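Local coordinates for protein diacylglycerol O-acyltransferase (Marinobacter hydrocarbonoclasticus, PDB 6CHJ) that probably transfers the acyl group of acyl-CoA to diacylglycerol to make triacylglycerol, and belongs to the wax ester synthase/diacylglycerol acyltransferase family, at residues D77-H80 / H81-F84; L274-Y277 / L278-D282; L432-L435 / Q436-L439. All coordinates share one frame; numbering follows the deposited sequence.

How the interactions relate
All three interactions are short-range, each joining side chains a few residues apart, and they follow one another along the chain. Interaction 1 lies in the N-terminal catalytic family region, where a one-turn helix runs into a strand. Interaction 2 lies on the opposite side of the chain's centre from it, the two centres about 41 Å apart; the centre of interaction 3 is about 31 Å from that of interaction 1. Interactions 2 and 3 are neighbours, their centres about 10 Å apart, and meet where Tyr277 OH probably hydrogen-bonds Pro433 O at 2.7 Å. Met438 CE also packs on Leu274 N. The contacts described are structural packing.

Interaction 1 of 3, residues D77-H80 / H81-F84; sequences DLEH and HFRF
His81 turns its ring edge to Asp77 O and a face to His80, where a short helix, N-capped by Asp77, passes into a strand. Its ND1 donates to Asp77 O at 3.3 Å, from above the carbonyl plane, while His80 N reaches the same oxygen from the opposite face. The edge of the His80 ring, led by CD2, points at the centre of the His81 face, a T-shaped pair with planes at 88°. Phe82 N closes the last helical turn on Leu78 O at 2.8 Å, and its CB packs on Leu78 CG. The Glu79 chain, bent at chi2, brings its carboxylate beside Phe82 O, an approach of acceptors that is not a bond; its salt bridge is with Arg48. Arg83, extended from CG to NE, returns to His80 and grips its O side-on with NE (3.0 Å) and NH2 (3.3 Å), the oxygen nearly in the guanidinium plane; NH2 also lies over a face of the His80 ring. An alanine here is likely to leave His80 O without both donors and the imidazole freer to turn. Strand 82-86 is paired with strand 115-121, whose Trp115 stacks on His81, while helix 39-49 packs on Phe82 and Phe84.

Interaction 2 of 3, residues L274-Y277 / L278-D282; sequences LRTY and LMNQD
Arg275 and Met279 meet because their chains leave the helix differently: Arg275 sets CG anti to its own backbone N (chi1 179°) and runs extended to NE, whereas Met279 directs CG beside the backbone N and bends at its last torsion (chi3 -71°). The two side chains cross at a slant. Met279 CE comes to 3.6 Å from Arg275 CG, and SD rests over one face of the guanidinium, offset toward its rim, with 3.8 Å between Met279 SD and Arg275 NH2. The thioether thus covers a flat face, while NH1 donates to Thr317 O.

The next residue, Asn280, reaches back one turn to Thr276. Its ND2 donates to Thr276 O at 2.8 Å, from 44° out of the carbonyl plane, while the backbone N of Asn280 reaches that oxygen from the other face at 2.9 Å. Two bonds from one residue therefore hold the carbonyl, and the nearly in-plane approach to the amide limits its rotation. Thr276 CG2 lies alongside, 3.4 Å from Asn280 ND2, and the hydroxyl of Thr276 is bonded to Ala272 O.

On a further side of the helix, Tyr277 and Gln281 run side by side, ring and amide planes not far from parallel, with Gln281 CG 3.9 Å from Tyr277 CE2. The helix then ends in a Schellman motif: Asp282 takes positive phi, with two bonds back into the last turn.

This is the C-terminal end of helix 262-280. Helix 437-453 packs on it through Tyr441, which touches Thr276 and Asn280, and Met438, which touches Tyr277; the Tyr277 hydroxyl, through its probable bond to Pro433 O, ties it to the loop leading into that helix, and Leu274 faces Leu315.

Interaction 3 of 3, residues L432-L435 / Q436-L439; sequences LPSL and QRML
Ser434 and Arg437 face each other across a type I beta turn, which overlaps a type II turn from Leu432 to Leu435; together the two turns lead the chain from strand 420-428 into helix 437-453. In the second turn Arg437 N donates to Ser434 O at 2.9 Å. The next bond, from Met438 N to Leu435 O at 3.1 Å, has the same three-residue spacing, and its donor stands 53° out of the carbonyl plane. Ser434 adopts positive phi (71°), as the third residue of a type II turn needs, and it also opens the type I turn.

The tightly packed side belongs to Leu435 and Met438. Leu435 holds CG anti to its backbone N (chi1 180°), which sends the side chain away from the turn to pack on Leu410, Ala242 and Arg240. Met438 keeps CB 3.4 Å from Leu435 O, then carries its thioether away to lie between helix 262-280, where it meets Ala273, and strand 410-417, where it meets Leu410 and Met412.

Gln436 is intermediate: partly exposed, it sends its extended chain off the turn but is held by strand 239-247, packing on Ala242 and accepting at OE1 from Arg240 NH1. The looser, solvent side is left to Arg437 and Ser434. Arg437 is exposed, and its chain, bent at chi3, curls back over Ser434 so that the guanidinium lies flat above the serine side chain. This is van der Waals packing; the angle is too poor for a hydrogen bond. Ser434 OG sits over one face, offset toward the rim, 3.3 Å from Arg437 NH2, while Ser434 CB lies 3.6 Å from Arg437 CZ.

Interaction 1 of 3, residues D77-H80 / H81-F84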
# COMPACT_ATOMS: atom_id res chain seq x y z
N ASP B 77 -9.35 -12.57 -8.67
CA ASP B 77 -7.98 -12.98 -8.96
C ASP B 77 -7.29 -13.31 -7.64
O ASP B 77 -6.82 -12.41 -6.93
CB ASP B 77 -7.30 -11.85 -9.74
CG ASP B 77 -5.82 -12.10 -10.00
OD1 ASP B 77 -5.19 -12.96 -9.36
OD2 ASP B 77 -5.26 -11.36 -10.85
N LEU B 78 -7.22 -14.61 -7.32
CA LEU B 78 -6.77 -14.99 -5.98
C LEU B 78 -5.35 -14.55 -5.73
O LEU B 78 -4.97 -14.33 -4.57
CB LEU B 78 -6.93 -16.51 -5.72
CG LEU B 78 -6.44 -16.90 -4.32
CD1 LEU B 78 -7.46 -16.42 -3.29
CD2 LEU B 78 -6.19 -18.38 -4.15
N GLU B 79 -4.54 -14.40 -6.77
CA GLU B 79 -3.18 -13.96 -6.47
C GLU B 79 -3.09 -12.46 -6.28
O GLU B 79 -2.01 -11.95 -5.92
CB GLU B 79 -2.20 -14.43 -7.54
CG GLU B 79 -0.75 -14.60 -7.03
CD GLU B 79 -0.61 -15.19 -5.59
OE1 GLU B 79 -1.49 -15.96 -5.12
OE2 GLU B 79 0.42 -14.88 -4.93
N HIS B 80 -4.19 -11.74 -6.50
CA HIS B 80 -4.25 -10.39 -5.97
C HIS B 80 -4.52 -10.39 -4.46
O HIS B 80 -3.88 -9.63 -3.72
CB HIS B 80 -5.32 -9.56 -6.68
CG HIS B 80 -5.52 -8.21 -6.07
ND1 HIS B 80 -4.66 -7.16 -6.30
CD2 HIS B 80 -6.45 -7.77 -5.19
CE1 HIS B 80 -5.07 -6.11 -5.60
NE2 HIS B 80 -6.14 -6.46 -4.91
N HIS B 81 -5.46 -11.22 -3.99
CA HIS B 81 -5.86 -11.18 -2.59
C HIS B 81 -4.93 -12.00 -1.68
O HIS B 81 -4.74 -11.64 -0.51
CB HIS B 81 -7.31 -11.67 -2.44
CG HIS B 81 -8.31 -10.85 -3.20
ND1 HIS B 81 -8.57 -11.04 -4.54
CD2 HIS B 81 -9.14 -9.86 -2.79
CE1 HIS B 81 -9.51 -10.19 -4.93
NE2 HIS B 81 -9.87 -9.47 -3.88
N PHE B 82 -4.34 -13.08 -2.18
CA PHE B 82 -3.45 -13.92 -1.39
C PHE B 82 -2.00 -13.67 -1.77
O PHE B 82 -1.66 -13.69 -2.95
CB PHE B 82 -3.78 -15.40 -1.57
CG PHE B 82 -2.78 -16.31 -0.92
CD1 PHE B 82 -2.53 -16.21 0.44
CD2 PHE B 82 -2.09 -17.25 -1.67
CE1 PHE B 82 -1.61 -17.04 1.05
CE2 PHE B 82 -1.17 -18.08 -1.08
CZ PHE B 82 -0.93 -17.97 0.29
N ARG B 83 -1.13 -13.47 -0.77
CA ARG B 83 0.23 -13.05 -1.05
C ARG B 83 1.21 -13.79 -0.16
O ARG B 83 0.96 -13.98 1.04
CB ARG B 83 0.40 -11.54 -0.87
CG ARG B 83 -0.50 -10.78 -1.80
CD ARG B 83 -0.12 -9.35 -1.96
NE ARG B 83 -1.25 -8.63 -2.55
CZ ARG B 83 -1.43 -7.33 -2.44
NH1 ARG B 83 -0.54 -6.61 -1.77
NH2 ARG B 83 -2.48 -6.74 -2.99
N PHE B 84 2.32 -14.19 -0.76
CA PHE B 84 3.39 -14.92 -0.12
C PHE B 84 4.58 -13.98 -0.05
O PHE B 84 5.10 -13.55 -1.09
CB PHE B 84 3.72 -16.19 -0.91
CG PHE B 84 4.75 -17.09 -0.26
CD1 PHE B 84 4.94 -17.08 1.12
CD2 PHE B 84 5.52 -17.94 -1.04
CE1 PHE B 84 5.89 -17.91 1.70
CE2 PHE B 84 6.47 -18.79 -0.47
CZ PHE B 84 6.65 -18.77 0.91

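Interaction 2 of 3, residues L274-Y277 / L278-D282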
# COMPACT_ATOMS: atom_id res chain seq x y z
N LEU B 274 0.72 4.66 28.73
CA LEU B 274 0.47 5.96 28.12
C LEU B 274 1.14 7.07 28.91
O LEU B 274 1.66 8.03 28.34
CB LEU B 274 -1.04 6.23 28.05
CG LEU B 274 -1.82 5.59 26.90
CD1 LEU B 274 -3.30 5.63 27.20
CD2 LEU B 274 -1.50 6.27 25.55
N ARG B 275 1.13 6.94 30.24
CA ARG B 275 1.76 7.92 31.11
C ARG B 275 3.26 7.97 30.85
O ARG B 275 3.82 9.04 30.59
CB ARG B 275 1.45 7.57 32.58
CG ARG B 275 2.08 8.51 33.59
CD ARG B 275 1.77 8.07 35.01
NE ARG B 275 2.81 8.54 35.91
CZ ARG B 275 2.89 9.78 36.39
NH1 ARG B 275 1.96 10.68 36.08
NH2 ARG B 275 3.89 10.13 37.19
N THR B 276 3.92 6.81 30.89
CA THR B 276 5.36 6.78 30.63
C THR B 276 5.68 7.35 29.25
O THR B 276 6.63 8.13 29.10
CB THR B 276 5.89 5.35 30.75
OG1 THR B 276 5.32 4.71 31.89
CG2 THR B 276 7.42 5.36 30.89
N TYR B 277 4.89 6.97 28.24
CA TYR B 277 5.18 7.42 26.88
C TYR B 277 5.11 8.94 26.77
O TYR B 277 5.98 9.57 26.15
CB TYR B 277 4.25 6.75 25.87
CG TYR B 277 4.53 7.22 24.47
CD1 TYR B 277 5.45 6.56 23.66
CD2 TYR B 277 3.91 8.36 23.96
CE1 TYR B 277 5.73 7.00 22.38
CE2 TYR B 277 4.20 8.81 22.68
CZ TYR B 277 5.10 8.13 21.90
OH TYR B 277 5.39 8.57 20.63
N LEU B 278 4.09 9.56 27.36
CA LEU B 278 3.92 11.00 27.20
C LEU B 278 4.90 11.78 28.07
O LEU B 278 5.34 12.87 27.68
CB LEU B 278 2.48 11.40 27.52
CG LEU B 278 1.47 10.92 26.48
CD1 LEU B 278 0.04 10.95 27.03
CD2 LEU B 278 1.58 11.75 25.23
N MET B 279 5.25 11.27 29.24
CA MET B 279 6.33 11.89 29.99
C MET B 279 7.61 11.86 29.19
O MET B 279 8.23 12.90 28.94
CB MET B 279 6.51 11.20 31.34
CG MET B 279 5.35 11.45 32.28
SD MET B 279 5.70 10.80 33.92
CE MET B 279 5.60 9.03 33.63
N ASN B 280 7.98 10.66 28.70
CA ASN B 280 9.17 10.52 27.88
C ASN B 280 9.19 11.49 26.71
O ASN B 280 10.27 11.92 26.28
CB ASN B 280 9.30 9.08 27.41
CG ASN B 280 10.05 8.20 28.40
OD1 ASN B 280 11.24 7.94 28.23
ND2 ASN B 280 9.35 7.72 29.42
N GLN B 281 8.03 11.88 26.18
CA GLN B 281 7.97 12.91 25.13
C GLN B 281 7.87 14.32 25.69
O GLN B 281 7.75 15.27 24.90
CB GLN B 281 6.79 12.67 24.19
CG GLN B 281 6.97 11.49 23.25
CD GLN B 281 7.77 11.86 22.03
OE1 GLN B 281 7.39 12.74 21.25
NE2 GLN B 281 8.91 11.19 21.85
N ASP B 282 7.90 14.48 27.02
CA ASP B 282 7.65 15.78 27.64
C ASP B 282 6.31 16.36 27.21
O ASP B 282 6.16 17.57 27.08
CB ASP B 282 8.79 16.77 27.35
CG ASP B 282 9.99 16.54 28.25
OD1 ASP B 282 9.83 16.63 29.50
OD2 ASP B 282 11.09 16.26 27.72

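Interaction 3 of 3, residues L432-L435 / Q436-L439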
# COMPACT_ATOMS: atom_id res chain seq x y z
N LEU B 432 3.54 9.68 16.60
CA LEU B 432 3.87 8.84 17.75
C LEU B 432 5.22 8.17 17.54
O LEU B 432 5.31 6.95 17.38
CB LEU B 432 2.77 7.80 17.99
CG LEU B 432 1.52 8.47 18.56
CD1 LEU B 432 0.39 7.48 18.74
CD2 LEU B 432 1.87 9.14 19.87
N PRO B 433 6.31 8.95 17.59
CA PRO B 433 7.64 8.37 17.42
C PRO B 433 7.96 7.35 18.50
O PRO B 433 7.70 7.56 19.68
CB PRO B 433 8.56 9.59 17.53
CG PRO B 433 7.77 10.59 18.32
CD PRO B 433 6.38 10.41 17.83
N SER B 434 8.52 6.21 18.06
CA SER B 434 9.05 5.16 18.94
C SER B 434 7.94 4.41 19.65
O SER B 434 8.09 3.98 20.79
CB SER B 434 10.06 5.74 19.93
OG SER B 434 11.13 6.35 19.23
N LEU B 435 6.83 4.21 18.95
CA LEU B 435 5.63 3.64 19.55
C LEU B 435 5.87 2.24 20.09
O LEU B 435 5.15 1.81 21.00
CB LEU B 435 4.50 3.65 18.51
CG LEU B 435 3.10 3.11 18.79
CD1 LEU B 435 2.09 3.80 17.87
CD2 LEU B 435 3.05 1.64 18.54
N GLN B 436 6.86 1.52 19.55
CA GLN B 436 7.14 0.17 20.03
C GLN B 436 7.57 0.19 21.50
O GLN B 436 7.40 -0.81 22.21
CB GLN B 436 8.21 -0.51 19.16
CG GLN B 436 7.68 -1.73 18.35
CD GLN B 436 8.77 -2.51 17.55
OE1 GLN B 436 9.20 -2.08 16.48
NE2 GLN B 436 9.19 -3.67 18.08
N ARG B 437 8.11 1.31 21.97
CA ARG B 437 8.55 1.36 23.35
C ARG B 437 7.39 1.22 24.32
O ARG B 437 7.61 0.86 25.49
CB ARG B 437 9.31 2.66 23.60
CG ARG B 437 10.79 2.45 23.74
CD ARG B 437 11.52 3.75 23.74
NE ARG B 437 12.32 3.88 22.52
CZ ARG B 437 12.89 5.02 22.11
NH1 ARG B 437 12.74 6.14 22.82
NH2 ARG B 437 13.60 5.02 20.98
N MET B 438 6.16 1.46 23.86
CA MET B 438 5.00 1.28 24.73
C MET B 438 4.80 -0.16 25.17
O MET B 438 4.11 -0.40 26.16
CB MET B 438 3.73 1.80 24.04
CG MET B 438 3.55 3.29 24.22
SD MET B 438 1.87 3.79 23.91
CE MET B 438 1.10 3.13 25.36
N LEU B 439 5.37 -1.13 24.44
CA LEU B 439 5.38 -2.52 24.90
C LEU B 439 6.16 -2.66 26.20
O LEU B 439 5.72 -3.35 27.13
CB LEU B 439 5.97 -3.42 23.82
CG LEU B 439 5.20 -3.49 22.50
CD1 LEU B 439 5.80 -4.56 21.58
CD2 LEU B 439 3.72 -3.75 22.79